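Local coordinates for protein pyruvate kinase (Pseudomonas aeruginosa, PDB 6QXL) that probably catalyses the last step of glycolysis, transferring the phosphoryl group of phosphoenolpyruvate to ADP to give pyruvate and ATP, with magnesium and glucose-6-phosphate bound in this crystal, at residues Ser2-Lys7 and Gly338-Pro343; Ile30-Leu35 and Val415-Gly420; His270-Asn275 and Met393-Ser398; Ala297-Val302 and Ala333-Gly338. All coordinates share one frame; numbering follows the deposited sequence.

Contact 1 (Ser2-Lys7 and Gly338-Pro343); sequences SVRRTK and GAEKHP
Glu340, in the last part of helix 325-340, reaches the chain ahead of the first barrel strand and holds Arg5 and Thr6 through its carboxylate. Three direct hydrogen bonds make up the polar core. Arg5 N gives a fairly straight bond (162°) to Glu340 OE1 at 2.8 Å, entering on the syn side though well out of the carboxylate plane. The other oxygen takes two bonds from Thr6, from two directions: Thr6 N comes from above the plane at 2.7 Å from Glu340 OE2, while Thr6 OG1, also 2.7 Å from Glu340 OE2, arrives on the anti side close to the plane. The threonine hydroxyl lies beside its own backbone N (chi1 -55°), and this places both donors on the same oxygen. A water extends the network, donating to Glu340 OE1 at 2.7 Å and, over a longer 3.2 Å, to Val3 O.

Arg5 CB lies against Glu340 OE1 at 3.7 Å, but the guanidinium of Arg5 bends away at chi3 and donates through NH2 to Val400 O. Arg4 likewise turns its end from the glutamate: NH1 bonds Thr6 O in the guanidinium plane and forms a salt bridge with Asp31.

Neither guanidinium therefore pairs with Glu340. The carboxylate binds two successive backbone N-H groups and the Thr6 hydroxyl instead, and so ties the peptide before strand 7-11 to helix 325-340; so many donors would probably help to keep it ionised.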
loop_
_atom_site.group_PDB
_atom_site.type_symbol
_atom_site.label_atom_id
_atom_site.label_comp_id
_atom_site.label_asym_id
_atom_site.label_seq_id
_atom_site.Cartn_x
_atom_site.Cartn_y
_atom_site.Cartn_z
ATOM N N SER A 2 3.438 29.285 -8.453
ATOM C CA SER A 2 2.258 29.045 -9.295
ATOM C C SER A 2 1.050 29.821 -8.784
ATOM O O SER A 2 0.996 30.287 -7.628
ATOM C CB SER A 2 1.904 27.569 -9.319
ATOM O OG SER A 2 3.007 26.759 -9.632
ATOM N N VAL A 3 0.062 29.948 -9.639
ATOM C CA VAL A 3 -1.181 30.556 -9.245
ATOM C C VAL A 3 -1.801 29.791 -8.087
ATOM O O VAL A 3 -1.889 28.569 -8.096
ATOM C CB VAL A 3 -2.145 30.683 -10.451
ATOM C CG1 VAL A 3 -2.229 29.454 -11.374
ATOM C CG2 VAL A 3 -3.554 31.134 -10.064
ATOM N N ARG A 4 -2.201 30.530 -7.059
ATOM C CA ARG A 4 -2.819 29.935 -5.875
ATOM C C ARG A 4 -4.075 29.168 -6.275
ATOM O O ARG A 4 -4.853 29.629 -7.087
ATOM C CB ARG A 4 -3.180 31.009 -4.855
ATOM C CG ARG A 4 -4.167 30.585 -3.771
ATOM C CD ARG A 4 -4.273 31.673 -2.716
ATOM N NE ARG A 4 -4.654 32.958 -3.283
ATOM C CZ ARG A 4 -5.897 33.368 -3.483
ATOM N NH1 ARG A 4 -6.950 32.618 -3.169
ATOM N NH2 ARG A 4 -6.103 34.588 -3.992
ATOM N N ARG A 5 -4.257 28.003 -5.677
ATOM C CA ARG A 5 -5.398 27.151 -5.929
ATOM C C ARG A 5 -6.453 27.199 -4.847
ATOM O O ARG A 5 -7.643 27.084 -5.137
ATOM C CB ARG A 5 -4.936 25.708 -6.106
ATOM C CG ARG A 5 -3.968 25.506 -7.280
ATOM C CD ARG A 5 -3.444 24.049 -7.281
ATOM N NE ARG A 5 -4.452 23.058 -7.651
ATOM C CZ ARG A 5 -4.861 22.824 -8.893
ATOM N NH1 ARG A 5 -4.380 23.510 -9.918
ATOM N NH2 ARG A 5 -5.782 21.895 -9.131
ATOM N N THR A 6 -6.039 27.333 -3.590
ATOM C CA THR A 6 -6.993 27.378 -2.484
ATOM C C THR A 6 -7.679 28.730 -2.491
ATOM O O THR A 6 -7.028 29.757 -2.706
ATOM C CB THR A 6 -6.278 27.114 -1.143
ATOM O OG1 THR A 6 -5.563 25.871 -1.235
ATOM C CG2 THR A 6 -7.277 27.032 -0.010
ATOM N N LYS A 7 -8.985 28.732 -2.257
ATOM C CA LYS A 7 -9.765 29.956 -2.406
ATOM C C LYS A 7 -9.959 30.638 -1.068
ATOM O O LYS A 7 -9.936 30.000 -0.030
ATOM C CB LYS A 7 -11.101 29.661 -3.074
ATOM C CG LYS A 7 -10.970 28.977 -4.427
ATOM C CD LYS A 7 -10.143 29.799 -5.435
ATOM C CE LYS A 7 -10.097 29.133 -6.811
ATOM N NZ LYS A 7 -11.462 29.004 -7.423
ATOM N N GLY A 338 2.380 28.670 -0.494
ATOM C CA GLY A 338 3.508 27.910 0.036
ATOM C C GLY A 338 3.122 26.462 0.312
ATOM O O GLY A 338 3.824 25.541 -0.084
ATOM N N ALA A 339 1.979 26.265 0.964
ATOM C CA ALA A 339 1.532 24.937 1.280
ATOM C C ALA A 339 1.220 24.105 0.028
ATOM O O ALA A 339 1.355 22.870 0.048
ATOM C CB ALA A 339 0.310 25.002 2.180
ATOM N N GLU A 340 0.807 24.771 -1.052
ATOM C CA GLU A 340 0.479 24.066 -2.289
ATOM C C GLU A 340 1.702 23.467 -3.005
ATOM O O GLU A 340 1.530 22.585 -3.837
ATOM C CB GLU A 340 -0.327 24.972 -3.229
ATOM C CG GLU A 340 -1.778 25.121 -2.790
ATOM C CD GLU A 340 -2.477 26.387 -3.300
ATOM O OE1 GLU A 340 -2.010 27.016 -4.287
ATOM O OE2 GLU A 340 -3.516 26.747 -2.691
ATOM N N LYS A 341 2.910 23.926 -2.675
ATOM C CA LYS A 341 4.132 23.318 -3.209
ATOM C C LYS A 341 4.446 21.939 -2.620
ATOM O O LYS A 341 5.192 21.180 -3.208
ATOM C CB LYS A 341 5.336 24.225 -2.998
ATOM C CG LYS A 341 5.191 25.621 -3.595
ATOM C CD LYS A 341 6.524 26.366 -3.602
ATOM C CE LYS A 341 7.116 26.627 -2.205
ATOM N NZ LYS A 341 8.444 27.247 -2.359
ATOM N N HIS A 342 3.864 21.607 -1.474
ATOM C CA HIS A 342 4.091 20.300 -0.842
ATOM C C HIS A 342 3.741 19.158 -1.816
ATOM O O HIS A 342 2.789 19.281 -2.595
ATOM C CB HIS A 342 3.253 20.173 0.429
ATOM C CG HIS A 342 3.818 19.233 1.455
ATOM N ND1 HIS A 342 3.363 17.942 1.627
ATOM C CD2 HIS A 342 4.790 19.409 2.385
ATOM C CE1 HIS A 342 4.034 17.364 2.605
ATOM N NE2 HIS A 342 4.917 18.224 3.068
ATOM N N PRO A 343 4.523 18.064 -1.792
ATOM C CA PRO A 343 4.212 16.912 -2.655
ATOM C C PRO A 343 2.834 16.266 -2.476
ATOM O O PRO A 343 2.265 15.792 -3.454
ATOM C CB PRO A 343 5.327 15.913 -2.321
ATOM C CG PRO A 343 6.462 16.768 -1.875
ATOM C CD PRO A 343 5.827 17.898 -1.126
HETATM O O HOH W 1 -0.034 26.908 -6.118
#

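Contact 2 (Ile30-Leu35 and Val415-Gly420); sequences IDVARL and VAMFRG
Val32 and Met417 make the apolar core of this junction, where the second strand of the TIM barrel meets a 3-10 turn of the C-terminal alpha/beta domain. The methionine chain bends at chi3 (-86°), which turns its terminal methyl into the fork of the valine: Met417 CE is 3.8 Å from Val32 CG1 and equally 3.8 Å from Val32 CG2. Further back, Met417 CG lies against the same CG2 at 4.0 Å, so the thioether runs obliquely across the branched side chain. Beside this pair the backbones come close, Asp31 and Ala416 each offering a methylene or methyl to the other's carbonyl: Ala416 CB is 3.5 Å from Asp31 O, and Asp31 CB is 3.6 Å from Ala416 O. No hydrogen bond crosses between the segments.

The next shell fixes both partners. Val32 also touches Val9 and Ala64 on the two flanking strands, and both it and Met417 rest on Leu66, so Met417 packs near the N-terminal ends of strands 32-36 and 64-68. The Asp31 carboxylate forms a salt bridge with Arg61 and accepts from Ile8 N, with Arg4 as a further partner. Lys7 NZ donates to the carbonyls of Ala416 and Phe418, pinning the turn to the first strand. Arg34, further along strand 32-36, pairs with Asp68 instead.

Within the turn, Phe418 N donates to Val415 O at 2.9 Å, and one face of the Phe418 ring is covered by Val415 CA, 3.8 Å above the ring plane and over its centre.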
loop_
_atom_site.group_PDB
_atom_site.type_symbol
_atom_site.label_atom_id
_atom_site.label_comp_id
_atom_site.label_asym_id
_atom_site.label_seq_id
_atom_site.Cartn_x
_atom_site.Cartn_y
_atom_site.Cartn_z
ATOM N N ILE A 30 -9.268 38.166 -3.095
ATOM C CA ILE A 30 -10.409 37.454 -2.532
ATOM C C ILE A 30 -11.188 36.746 -3.634
ATOM O O ILE A 30 -11.330 37.258 -4.730
ATOM C CB ILE A 30 -11.343 38.345 -1.694
ATOM C CG1 ILE A 30 -12.049 39.413 -2.511
ATOM C CG2 ILE A 30 -10.587 39.000 -0.545
ATOM C CD1 ILE A 30 -13.385 39.782 -1.888
ATOM N N ASP A 31 -11.670 35.556 -3.345
ATOM C CA ASP A 31 -12.467 34.802 -4.303
ATOM C C ASP A 31 -13.958 34.800 -3.939
ATOM O O ASP A 31 -14.799 34.563 -4.804
ATOM C CB ASP A 31 -11.920 33.369 -4.425
ATOM C CG ASP A 31 -10.392 33.336 -4.677
ATOM O OD1 ASP A 31 -9.922 33.602 -5.833
ATOM O OD2 ASP A 31 -9.640 33.054 -3.699
ATOM N N VAL A 32 -14.293 35.036 -2.671
ATOM C CA VAL A 32 -15.692 35.054 -2.229
ATOM C C VAL A 32 -15.853 36.110 -1.138
ATOM O O VAL A 32 -15.046 36.178 -0.214
ATOM C CB VAL A 32 -16.130 33.702 -1.649
ATOM C CG1 VAL A 32 -17.585 33.732 -1.186
ATOM C CG2 VAL A 32 -15.937 32.620 -2.671
ATOM N N ALA A 33 -16.899 36.922 -1.254
ATOM C CA ALA A 33 -17.244 37.881 -0.231
ATOM C C ALA A 33 -18.435 37.340 0.534
ATOM O O ALA A 33 -19.455 36.976 -0.071
ATOM C CB ALA A 33 -17.582 39.225 -0.853
ATOM N N ARG A 34 -18.303 37.278 1.862
ATOM C CA ARG A 34 -19.365 36.770 2.718
ATOM C C ARG A 34 -20.102 37.955 3.338
ATOM O O ARG A 34 -19.478 38.868 3.888
ATOM C CB ARG A 34 -18.773 35.874 3.817
ATOM C CG ARG A 34 -19.717 35.491 4.950
ATOM C CD ARG A 34 -19.057 34.424 5.802
ATOM N NE ARG A 34 -19.856 34.120 7.001
ATOM C CZ ARG A 34 -19.721 34.690 8.197
ATOM N NH1 ARG A 34 -18.801 35.616 8.434
ATOM N NH2 ARG A 34 -20.518 34.315 9.182
ATOM N N LEU A 35 -21.421 37.923 3.246
ATOM C CA LEU A 35 -22.267 38.951 3.799
ATOM C C LEU A 35 -22.981 38.302 4.960
ATOM O O LEU A 35 -23.835 37.424 4.757
ATOM C CB LEU A 35 -23.271 39.448 2.756
ATOM C CG LEU A 35 -22.697 39.795 1.384
ATOM C CD1 LEU A 35 -23.852 40.309 0.509
ATOM C CD2 LEU A 35 -21.622 40.855 1.436
ATOM N N VAL A 415 -17.912 28.874 -9.561
ATOM C CA VAL A 415 -16.659 28.132 -9.512
ATOM C C VAL A 415 -15.546 28.893 -8.800
ATOM O O VAL A 415 -14.494 28.331 -8.543
ATOM C CB VAL A 415 -16.208 27.676 -10.906
ATOM C CG1 VAL A 415 -17.302 26.872 -11.568
ATOM C CG2 VAL A 415 -15.807 28.855 -11.779
ATOM N N ALA A 416 -15.778 30.151 -8.448
ATOM C CA ALA A 416 -14.778 30.904 -7.698
ATOM C C ALA A 416 -14.413 30.255 -6.352
ATOM O O ALA A 416 -13.303 30.419 -5.879
ATOM C CB ALA A 416 -15.231 32.343 -7.493
ATOM N N MET A 417 -15.337 29.514 -5.766
ATOM C CA MET A 417 -15.054 28.789 -4.547
ATOM C C MET A 417 -14.443 27.389 -4.743
ATOM O O MET A 417 -14.094 26.751 -3.758
ATOM C CB MET A 417 -16.317 28.657 -3.698
ATOM C CG MET A 417 -16.059 28.653 -2.185
ATOM S SD MET A 417 -17.610 28.335 -1.324
ATOM C CE MET A 417 -18.245 29.960 -1.221
ATOM N N PHE A 418 -14.290 26.918 -5.981
ATOM C CA PHE A 418 -13.771 25.578 -6.246
ATOM C C PHE A 418 -12.244 25.615 -6.255
ATOM O O PHE A 418 -11.643 26.379 -6.998
ATOM C CB PHE A 418 -14.228 25.057 -7.612
ATOM C CG PHE A 418 -15.713 24.837 -7.767
ATOM C CD1 PHE A 418 -16.631 25.155 -6.783
ATOM C CD2 PHE A 418 -16.189 24.305 -8.954
ATOM C CE1 PHE A 418 -17.988 24.934 -6.971
ATOM C CE2 PHE A 418 -17.545 24.093 -9.156
ATOM C CZ PHE A 418 -18.446 24.407 -8.154
ATOM N N ARG A 419 -11.608 24.757 -5.476
ATOM C CA ARG A 419 -10.166 24.752 -5.430
ATOM C C ARG A 419 -9.566 24.429 -6.802
ATOM O O ARG A 419 -9.928 23.437 -7.418
ATOM C CB ARG A 419 -9.646 23.737 -4.409
ATOM C CG ARG A 419 -8.120 23.688 -4.316
ATOM C CD ARG A 419 -7.694 22.888 -3.117
ATOM N NE ARG A 419 -6.246 22.642 -3.101
ATOM C CZ ARG A 419 -5.530 22.414 -2.007
ATOM N NH1 ARG A 419 -6.121 22.412 -0.817
ATOM N NH2 ARG A 419 -4.228 22.203 -2.101
ATOM N N GLY A 420 -8.629 25.266 -7.245
ATOM C CA GLY A 420 -7.872 25.029 -8.464
ATOM C C GLY A 420 -8.597 25.418 -9.762
ATOM O O GLY A 420 -8.036 25.223 -10.835
#

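Contact 3 (His270-Asn275 and Met393-Ser398); sequences HARRNN and MSRIRS
Arg272 stretches from the last turn of its helix to the backbone of Arg395, and this is the one direct hydrogen bond between the segments: Arg272 NH2 is 2.8 Å from Arg395 O, but the bond is bent (129°) and weak.

Water does much of the remaining polar work. One molecule accepts from Arg272 NE at 2.8 Å and donates to Ser394 O; another accepts from Arg397 N and, weakly, from Arg272 NH2. The arginine ends of Arg272 and Arg397 meet with their planes nearly perpendicular (85°) and two donors facing, NH1 to NH1 at 3.4 Å. A water in the plane of both groups accepts from each, which probably eases the like charges. Arg397 NE has its own acceptor in Thr344 O.

Van der Waals contact comes from the aliphatic part of Arg395, bent at chi2 and chi3. Its CG lies 3.5 Å from Asn275 OD1, which accepts from Arg351 NH2, and its CD 3.9 Å from Asn275 CA, while its guanidinium passes on to a salt bridge with Asp311. Asn275 has positive phi and is the C-prime residue of a Schellman motif, its N bonded to Arg272 O.

The C-terminal parts of helices 260-273 and 388-394 thus join the barrel to the C-terminal domain, with His270 resting on helix 231-239 and Met393 packed against helix 359-373 and strand 377-383.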
loop_
_atom_site.group_PDB
_atom_site.type_symbol
_atom_site.label_atom_id
_atom_site.label_comp_id
_atom_site.label_asym_id
_atom_site.label_seq_id
_atom_site.Cartn_x
_atom_site.Cartn_y
_atom_site.Cartn_z
ATOM N N HIS A 270 -15.050 13.798 4.008
ATOM C CA HIS A 270 -16.376 13.311 3.646
ATOM C C HIS A 270 -17.049 14.230 2.637
ATOM O O HIS A 270 -17.725 13.763 1.725
ATOM C CB HIS A 270 -17.245 13.100 4.880
ATOM C CG HIS A 270 -16.876 11.877 5.668
ATOM N ND1 HIS A 270 -17.794 11.134 6.361
ATOM C CD2 HIS A 270 -15.680 11.262 5.849
ATOM C CE1 HIS A 270 -17.182 10.134 6.969
ATOM N NE2 HIS A 270 -15.896 10.190 6.674
ATOM N N ALA A 271 -16.834 15.533 2.764
ATOM C CA ALA A 271 -17.353 16.471 1.774
ATOM C C ALA A 271 -16.822 16.142 0.390
ATOM O O ALA A 271 -17.601 15.976 -0.562
ATOM C CB ALA A 271 -17.019 17.897 2.156
ATOM N N ARG A 272 -15.505 16.013 0.272
ATOM C CA ARG A 272 -14.902 15.730 -1.027
ATOM C C ARG A 272 -15.388 14.390 -1.587
ATOM O O ARG A 272 -15.668 14.275 -2.776
ATOM C CB ARG A 272 -13.376 15.760 -0.944
ATOM C CG ARG A 272 -12.797 17.116 -0.615
ATOM C CD ARG A 272 -11.311 17.100 -0.316
ATOM N NE ARG A 272 -10.558 16.597 -1.433
ATOM C CZ ARG A 272 -9.733 15.546 -1.435
ATOM N NH1 ARG A 272 -9.446 14.884 -0.315
ATOM N NH2 ARG A 272 -9.151 15.188 -2.583
ATOM N N ARG A 273 -15.511 13.384 -0.739
ATOM C CA ARG A 273 -15.981 12.081 -1.201
ATOM C C ARG A 273 -17.383 12.142 -1.778
ATOM O O ARG A 273 -17.663 11.447 -2.755
ATOM C CB ARG A 273 -15.982 11.072 -0.084
ATOM C CG ARG A 273 -14.628 10.607 0.239
ATOM C CD ARG A 273 -14.755 9.479 1.212
ATOM N NE ARG A 273 -13.412 9.014 1.464
ATOM C CZ ARG A 273 -13.038 8.304 2.511
ATOM N NH1 ARG A 273 -13.912 7.972 3.470
ATOM N NH2 ARG A 273 -11.747 7.996 2.620
ATOM N N ASN A 274 -18.232 12.979 -1.193
ATOM C CA ASN A 274 -19.577 13.181 -1.717
ATOM C C ASN A 274 -19.663 14.300 -2.766
ATOM O O ASN A 274 -20.743 14.777 -3.055
ATOM C CB ASN A 274 -20.550 13.460 -0.577
ATOM C CG ASN A 274 -20.746 12.273 0.309
ATOM O OD1 ASN A 274 -21.525 11.383 -0.020
ATOM N ND2 ASN A 274 -20.041 12.250 1.430
ATOM N N ASN A 275 -18.530 14.702 -3.325
ATOM C CA ASN A 275 -18.494 15.690 -4.405
ATOM C C ASN A 275 -19.091 17.035 -4.038
ATOM O O ASN A 275 -19.780 17.643 -4.823
ATOM C CB ASN A 275 -19.129 15.098 -5.667
ATOM C CG ASN A 275 -18.400 13.858 -6.163
ATOM O OD1 ASN A 275 -17.182 13.828 -6.198
ATOM N ND2 ASN A 275 -19.132 12.867 -6.595
ATOM N N MET A 393 -13.923 17.402 -11.209
ATOM C CA MET A 393 -12.486 17.424 -11.464
ATOM C C MET A 393 -11.715 17.885 -10.223
ATOM O O MET A 393 -10.703 17.289 -9.862
ATOM C CB MET A 393 -12.136 18.323 -12.645
ATOM C CG MET A 393 -12.687 17.853 -13.983
ATOM S SD MET A 393 -12.167 18.967 -15.286
ATOM C CE MET A 393 -12.789 18.114 -16.719
ATOM N N SER A 394 -12.229 18.910 -9.549
ATOM C CA SER A 394 -11.491 19.550 -8.473
ATOM C C SER A 394 -11.565 18.800 -7.138
ATOM O O SER A 394 -10.881 19.175 -6.199
ATOM C CB SER A 394 -11.960 20.994 -8.321
ATOM O OG SER A 394 -13.330 21.051 -8.012
ATOM N N ARG A 395 -12.370 17.736 -7.067
ATOM C CA ARG A 395 -12.303 16.815 -5.933
ATOM C C ARG A 395 -11.038 15.960 -5.914
ATOM O O ARG A 395 -10.749 15.344 -4.920
ATOM C CB ARG A 395 -13.491 15.862 -5.900
ATOM C CG ARG A 395 -14.883 16.461 -5.924
ATOM C CD ARG A 395 -15.104 17.543 -4.911
ATOM N NE ARG A 395 -14.515 18.803 -5.364
ATOM C CZ ARG A 395 -14.274 19.839 -4.581
ATOM N NH1 ARG A 395 -14.560 19.787 -3.279
ATOM N NH2 ARG A 395 -13.708 20.914 -5.104
ATOM N N ILE A 396 -10.290 15.921 -7.002
ATOM C CA ILE A 396 -9.126 15.058 -7.111
ATOM C C ILE A 396 -7.876 15.879 -6.895
ATOM O O ILE A 396 -7.708 16.936 -7.489
ATOM C CB ILE A 396 -9.088 14.402 -8.512
ATOM C CG1 ILE A 396 -10.353 13.593 -8.763
ATOM C CG2 ILE A 396 -7.885 13.520 -8.673
ATOM C CD1 ILE A 396 -10.604 12.536 -7.727
ATOM N N ARG A 397 -6.979 15.375 -6.063
ATOM C CA ARG A 397 -5.748 16.099 -5.801
ATOM C C ARG A 397 -4.979 16.245 -7.084
ATOM O O ARG A 397 -4.796 15.269 -7.803
ATOM C CB ARG A 397 -4.878 15.386 -4.781
ATOM C CG ARG A 397 -5.385 15.446 -3.347
ATOM C CD ARG A 397 -4.586 14.489 -2.465
ATOM N NE ARG A 397 -4.157 15.149 -1.218
ATOM C CZ ARG A 397 -4.858 15.164 -0.107
ATOM N NH1 ARG A 397 -6.032 14.538 -0.012
ATOM N NH2 ARG A 397 -4.399 15.829 0.924
ATOM N N SER A 398 -4.536 17.461 -7.371
ATOM C CA SER A 398 -3.726 17.738 -8.537
ATOM C C SER A 398 -3.118 19.118 -8.416
ATOM O O SER A 398 -3.534 19.915 -7.589
ATOM C CB SER A 398 -4.604 17.683 -9.801
ATOM O OG SER A 398 -3.872 18.070 -10.960
HETATM O O HOH W 2 -10.693 18.650 -3.343
HETATM O O HOH W 3 -7.494 12.873 -4.333
HETATM O O HOH W 4 -7.257 12.687 -1.327
#

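Contact 4 (Ala297-Val302 and Ala333-Gly338); sequences AEVSDV and ARVCQG
Just before Val299, which packs on Val335, the carboxylate atom Glu298 OE1 is gripped by two donors, Ser287 OG and Thr295 N, tying down the start of helix 296-307. The contact itself has no hydrogen bond between its segments and rests on three valines and a cysteine.

Val335 carries most of it, pushing both methyls toward the facing helix. Its CG1, anti to the backbone N (chi1 174°), comes within 3.6 Å of Val299 O and 4.0 Å of Val302 CG1. The other methyl, CG2, lies alongside Val299, 4.1 Å from CG1 and 4.1 Å from CG2 of that residue. The Val335 side chain thus sits between residues one turn apart, Val299 and Val302. Val302 CG1 reaches a second partner as well, Cys336 SG at 4.1 Å, so the thiol extends the apolar seam by one residue. These methyl contacts are ordinary van der Waals packing, neither strained nor directional.

Ser300 bonds Asp301 of the second subunit, and Arg334 forms a salt bridge with Asp257 of that subunit, placing this helix pair at a subunit interface.

The two segment axes cross at -55° and approach to 9.6 Å, consistent with valines and a cysteine between them. Strand 312-315 and the short helix 317-320 lie between the two helices in the sequence, and the helices pack against each other on the outside of the barrel. Val335 also touches Ala303 and Cys336 touches Val306, continuing the seam along helix 296-307.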
loop_
_atom_site.group_PDB
_atom_site.type_symbol
_atom_site.label_atom_id
_atom_site.label_comp_id
_atom_site.label_asym_id
_atom_site.label_seq_id
_atom_site.Cartn_x
_atom_site.Cartn_y
_atom_site.Cartn_z
ATOM N N ALA A 297 1.352 30.116 14.744
ATOM C CA ALA A 297 0.231 29.194 14.874
ATOM C C ALA A 297 -0.797 29.435 13.789
ATOM O O ALA A 297 -1.353 28.495 13.245
ATOM C CB ALA A 297 -0.407 29.282 16.249
ATOM N N GLU A 298 -1.029 30.697 13.466
ATOM C CA GLU A 298 -1.989 31.056 12.425
ATOM C C GLU A 298 -1.505 30.600 11.050
ATOM O O GLU A 298 -2.276 30.038 10.286
ATOM C CB GLU A 298 -2.285 32.565 12.486
ATOM C CG GLU A 298 -3.173 32.880 13.686
ATOM C CD GLU A 298 -3.083 34.290 14.238
ATOM O OE1 GLU A 298 -2.211 35.080 13.791
ATOM O OE2 GLU A 298 -3.925 34.585 15.132
ATOM N N VAL A 299 -0.230 30.812 10.757
ATOM C CA VAL A 299 0.342 30.303 9.524
ATOM C C VAL A 299 0.161 28.787 9.442
ATOM O O VAL A 299 -0.282 28.272 8.416
ATOM C CB VAL A 299 1.836 30.669 9.404
ATOM C CG1 VAL A 299 2.492 29.906 8.268
ATOM C CG2 VAL A 299 1.987 32.170 9.175
ATOM N N SER A 300 0.471 28.093 10.523
ATOM C CA SER A 300 0.338 26.645 10.564
ATOM C C SER A 300 -1.109 26.194 10.365
ATOM O O SER A 300 -1.364 25.223 9.665
ATOM C CB SER A 300 0.865 26.114 11.907
ATOM O OG SER A 300 0.711 24.709 12.016
ATOM N N ASP A 301 -2.049 26.905 10.970
ATOM C CA ASP A 301 -3.458 26.536 10.898
ATOM C C ASP A 301 -3.938 26.572 9.440
ATOM O O ASP A 301 -4.568 25.624 8.958
ATOM C CB ASP A 301 -4.284 27.488 11.759
ATOM C CG ASP A 301 -5.771 27.172 11.744
ATOM O OD1 ASP A 301 -6.151 25.984 11.810
ATOM O OD2 ASP A 301 -6.570 28.131 11.700
ATOM N N VAL A 302 -3.590 27.645 8.744
ATOM C CA VAL A 302 -4.028 27.825 7.387
ATOM C C VAL A 302 -3.360 26.776 6.497
ATOM O O VAL A 302 -4.009 26.109 5.694
ATOM C CB VAL A 302 -3.728 29.260 6.900
ATOM C CG1 VAL A 302 -4.017 29.389 5.408
ATOM C CG2 VAL A 302 -4.566 30.277 7.676
ATOM N N ALA A 333 -3.217 34.436 1.450
ATOM C CA ALA A 333 -2.921 34.006 0.084
ATOM C C ALA A 333 -1.488 33.484 -0.058
ATOM O O ALA A 333 -1.246 32.514 -0.765
ATOM C CB ALA A 333 -3.172 35.151 -0.895
ATOM N N ARG A 334 -0.552 34.123 0.622
ATOM C CA ARG A 334 0.849 33.737 0.533
ATOM C C ARG A 334 1.067 32.365 1.195
ATOM O O ARG A 334 1.812 31.527 0.684
ATOM C CB ARG A 334 1.699 34.802 1.213
ATOM C CG ARG A 334 3.121 34.941 0.644
ATOM C CD ARG A 334 4.190 35.328 1.705
ATOM N NE ARG A 334 3.703 36.367 2.641
ATOM C CZ ARG A 334 3.501 36.240 3.965
ATOM N NH1 ARG A 334 3.766 35.096 4.607
ATOM N NH2 ARG A 334 2.978 37.275 4.642
ATOM N N VAL A 335 0.389 32.126 2.312
ATOM C CA VAL A 335 0.546 30.874 3.024
ATOM C C VAL A 335 -0.041 29.729 2.199
ATOM O O VAL A 335 0.542 28.643 2.144
ATOM C CB VAL A 335 -0.079 30.960 4.422
ATOM C CG1 VAL A 335 -0.051 29.600 5.124
ATOM C CG2 VAL A 335 0.670 31.978 5.261
ATOM N N CYS A 336 -1.168 29.991 1.543
ATOM C CA CYS A 336 -1.773 28.989 0.672
ATOM C C CYS A 336 -0.805 28.589 -0.450
ATOM O O CYS A 336 -0.584 27.408 -0.706
ATOM C CB CYS A 336 -3.089 29.497 0.099
ATOM S SG CYS A 336 -4.436 29.576 1.304
ATOM N N GLN A 337 -0.201 29.581 -1.096
ATOM C CA GLN A 337 0.738 29.285 -2.164
ATOM C C GLN A 337 1.882 28.408 -1.698
ATOM O O GLN A 337 2.283 27.483 -2.424
ATOM C CB GLN A 337 1.324 30.538 -2.753
ATOM C CG GLN A 337 0.504 31.169 -3.843
ATOM C CD GLN A 337 1.340 32.317 -4.429
ATOM O OE1 GLN A 337 1.433 33.347 -3.772
ATOM N NE2 GLN A 337 2.049 32.102 -5.583
ATOM N N GLY A 338 2.380 28.670 -0.494
ATOM C CA GLY A 338 3.508 27.910 0.036
ATOM C C GLY A 338 3.122 26.462 0.312
ATOM O O GLY A 338 3.824 25.541 -0.084
#

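How the contacts relate
Contacts 2 and 4 are buried and chiefly apolar, whereas contact 1 lies at the surface and contact 3 is partly buried, both working through polar groups and water. Contacts 1 and 4 share Gly338 and helix 325-340: its side packs on a neighbouring barrel helix, its end holds the N-terminal peptide, and both contacts touch the second subunit. Contacts 2 and 3 instead join barrel to C-terminal domain, and meet where Arg419 O lies against Ser394 CB. Contact 1 ties into contact 2 through polar side chains of the N-terminal peptide. Contact 4 stands apart from contact 3, their nearest atoms about 11 Å away.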